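Local coordinates for uncharacterized protein (Bacteroides ovatus, PDB 4IRT) that is of unknown function but is a putative neuraminidase with a BNR repeat-like domain of the beta-propeller clan, at residues 325-330 and 341-346. Residues are numbered along the deposited sequence; the frame is centred on the assembly and turned at random.
Sequences EVFYIF and MAHATD
The two inner strands of a four-stranded antiparallel propeller blade pair here as a beta hairpin, with Val326 and Tyr328 hydrogen-bonded in both directions to Ala344 and Ala342. Val326 N donates to Ala344 O at 3.0 Å. Ala342 N donates to Tyr328 O at 2.8 Å. The short segments run antiparallel, their N-to-C directions 164° apart. On the face that carries Phe327, His343, Ile329 and Met341, the side chains form a row. The rings of Phe327 and His343 lie side by side and point the same way, their planes 35° apart; His343 CD2 sits over one face of the phenyl ring, 3.3 Å from Phe327 CE2. At the edge of that ring, near its plane, the selenium of Met341, a selenomethionine, makes a Met-aromatic contact, 3.9 Å from Phe327 CD2. Ile329 CD1 meets Met341 CG at 3.7 Å.

Such an up-and-down four-strand sheet is the repeating unit of beta-propellers, and strands 318-322 and 353-356 complete this one, bonding to the backbones of Phe327 and His343 respectively. The extended side chain of Glu325, its CG anti to the backbone N (chi1 176°), reaches His343, whose NE2 donates to Glu325 OE2 at 2.7 Å. OE2 accepts through its anti lone pair and sits near the imidazole plane, although the carboxylate is turned well out of it. An alanine in place of His343 would probably leave the Glu325 carboxylate without this donor and open a gap over the Phe327 ring. On the other face, Tyr328 CB packs against Ala342 CB, and the Tyr328 hydroxyl is hydrogen-bonded to Arg281 O, while Phe330 CE1 approaches Ala342 CB at 4.1 Å.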
loop_
_atom_site.group_PDB
_atom_site.type_symbol
_atom_site.label_atom_id
_atom_site.label_comp_id
_atom_site.label_asym_id
_atom_site.label_seq_id
_atom_site.Cartn_x
_atom_site.Cartn_y
_atom_site.Cartn_z
ATOM N N GLU A 325 12.468 3.903 15.715
ATOM C CA GLU A 325 11.647 2.865 16.313
ATOM C C GLU A 325 10.659 2.371 15.241
ATOM O O GLU A 325 10.042 3.154 14.553
ATOM C CB GLU A 325 10.936 3.400 17.530
ATOM C CG GLU A 325 9.992 2.423 18.172
ATOM C CD GLU A 325 9.416 2.952 19.466
ATOM O OE1 GLU A 325 9.327 4.188 19.660
ATOM O OE2 GLU A 325 9.025 2.124 20.285
ATOM N N VAL A 326 10.549 1.060 15.105
ATOM C CA VAL A 326 9.769 0.466 14.032
ATOM C C VAL A 326 8.715 -0.489 14.570
ATOM O O VAL A 326 9.004 -1.352 15.392
ATOM C CB VAL A 326 10.686 -0.305 13.047
ATOM C CG1 VAL A 326 9.857 -1.004 11.985
ATOM C CG2 VAL A 326 11.687 0.632 12.401
ATOM N N PHE A 327 7.499 -0.334 14.046
ATOM C CA PHE A 327 6.415 -1.274 14.239
ATOM C C PHE A 327 6.107 -1.905 12.880
ATOM O O PHE A 327 5.704 -1.207 11.943
ATOM C CB PHE A 327 5.198 -0.526 14.770
ATOM C CG PHE A 327 5.485 0.218 16.028
ATOM C CD1 PHE A 327 6.032 1.490 15.988
ATOM C CD2 PHE A 327 5.252 -0.369 17.265
ATOM C CE1 PHE A 327 6.317 2.191 17.152
ATOM C CE2 PHE A 327 5.553 0.327 18.434
ATOM C CZ PHE A 327 6.099 1.599 18.370
ATOM N N TYR A 328 6.245 -3.225 12.825
ATOM C CA TYR A 328 6.242 -3.999 11.581
ATOM C C TYR A 328 5.101 -5.011 11.636
ATOM O O TYR A 328 5.104 -5.944 12.447
ATOM C CB TYR A 328 7.591 -4.688 11.476
ATOM C CG TYR A 328 7.974 -5.298 10.140
ATOM C CD1 TYR A 328 7.399 -6.487 9.707
ATOM C CD2 TYR A 328 8.978 -4.718 9.345
ATOM C CE1 TYR A 328 7.760 -7.057 8.522
ATOM C CE2 TYR A 328 9.345 -5.288 8.147
ATOM C CZ TYR A 328 8.723 -6.448 7.740
ATOM O OH TYR A 328 9.131 -7.034 6.562
ATOM N N ILE A 329 4.102 -4.806 10.774
ATOM C CA ILE A 329 2.861 -5.556 10.804
ATOM C C ILE A 329 2.854 -6.638 9.709
ATOM O O ILE A 329 3.211 -6.368 8.542
ATOM C CB ILE A 329 1.648 -4.634 10.639
ATOM C CG1 ILE A 329 1.702 -3.460 11.621
ATOM C CG2 ILE A 329 0.365 -5.421 10.840
ATOM C CD1 ILE A 329 1.673 -3.872 13.085
ATOM N N PHE A 330 2.542 -7.868 10.111
ATOM C CA PHE A 330 2.565 -9.000 9.228
ATOM C C PHE A 330 1.531 -10.073 9.609
ATOM O O PHE A 330 0.722 -9.874 10.499
ATOM C CB PHE A 330 3.971 -9.577 9.160
ATOM C CG PHE A 330 4.431 -10.275 10.403
ATOM C CD1 PHE A 330 4.924 -9.557 11.489
ATOM C CD2 PHE A 330 4.463 -11.673 10.463
ATOM C CE1 PHE A 330 5.433 -10.212 12.599
ATOM C CE2 PHE A 330 4.937 -12.320 11.586
ATOM C CZ PHE A 330 5.405 -11.588 12.668
HETATM N N MSE A 341 2.749 -8.438 15.012
HETATM C CA MSE A 341 3.587 -7.247 15.007
HETATM C C MSE A 341 4.966 -7.572 15.502
HETATM O O MSE A 341 5.128 -8.289 16.489
HETATM C CB MSE A 341 3.010 -6.108 15.853
HETATM C CG MSE A 341 3.894 -4.858 15.891
HETATM SE SE MSE A 341 2.802 -3.417 16.716
HETATM C CE MSE A 341 3.357 -3.995 18.459
ATOM N N ALA A 342 5.971 -7.023 14.827
ATOM C CA ALA A 342 7.335 -7.039 15.313
ATOM C C ALA A 342 7.781 -5.606 15.605
ATOM O O ALA A 342 7.459 -4.681 14.855
ATOM C CB ALA A 342 8.260 -7.713 14.306
ATOM N N HIS A 343 8.476 -5.435 16.722
ATOM C CA HIS A 343 8.841 -4.139 17.231
ATOM C C HIS A 343 10.339 -4.073 17.487
ATOM O O HIS A 343 10.910 -5.009 18.065
ATOM C CB HIS A 343 8.129 -3.864 18.555
ATOM C CG HIS A 343 8.529 -2.569 19.166
ATOM N ND1 HIS A 343 9.236 -2.486 20.340
ATOM C CD2 HIS A 343 8.371 -1.297 18.734
ATOM C CE1 HIS A 343 9.477 -1.217 20.625
ATOM N NE2 HIS A 343 8.960 -0.476 19.663
ATOM N N ALA A 344 10.977 -2.994 17.036
ATOM C CA ALA A 344 12.401 -2.715 17.354
ATOM C C ALA A 344 12.465 -1.313 17.929
ATOM O O ALA A 344 11.994 -0.368 17.304
ATOM C CB ALA A 344 13.257 -2.772 16.088
ATOM N N THR A 345 13.048 -1.161 19.107
ATOM C CA THR A 345 13.247 0.174 19.658
ATOM C C THR A 345 14.173 1.020 18.766
ATOM O O THR A 345 13.969 2.233 18.591
ATOM C CB THR A 345 13.821 0.059 21.073
ATOM O OG1 THR A 345 12.844 -0.588 21.883
ATOM C CG2 THR A 345 14.114 1.423 21.670
ATOM N N ASP A 346 15.188 0.347 18.248
ATOM C CA ASP A 346 16.189 0.925 17.358
ATOM C C ASP A 346 16.401 -0.066 16.228
ATOM O O ASP A 346 16.870 -1.199 16.432
ATOM C CB ASP A 346 17.534 1.167 18.075
ATOM C CG ASP A 346 18.530 1.923 17.197
ATOM O OD1 ASP A 346 18.176 2.996 16.660
ATOM O OD2 ASP A 346 19.636 1.424 17.029
#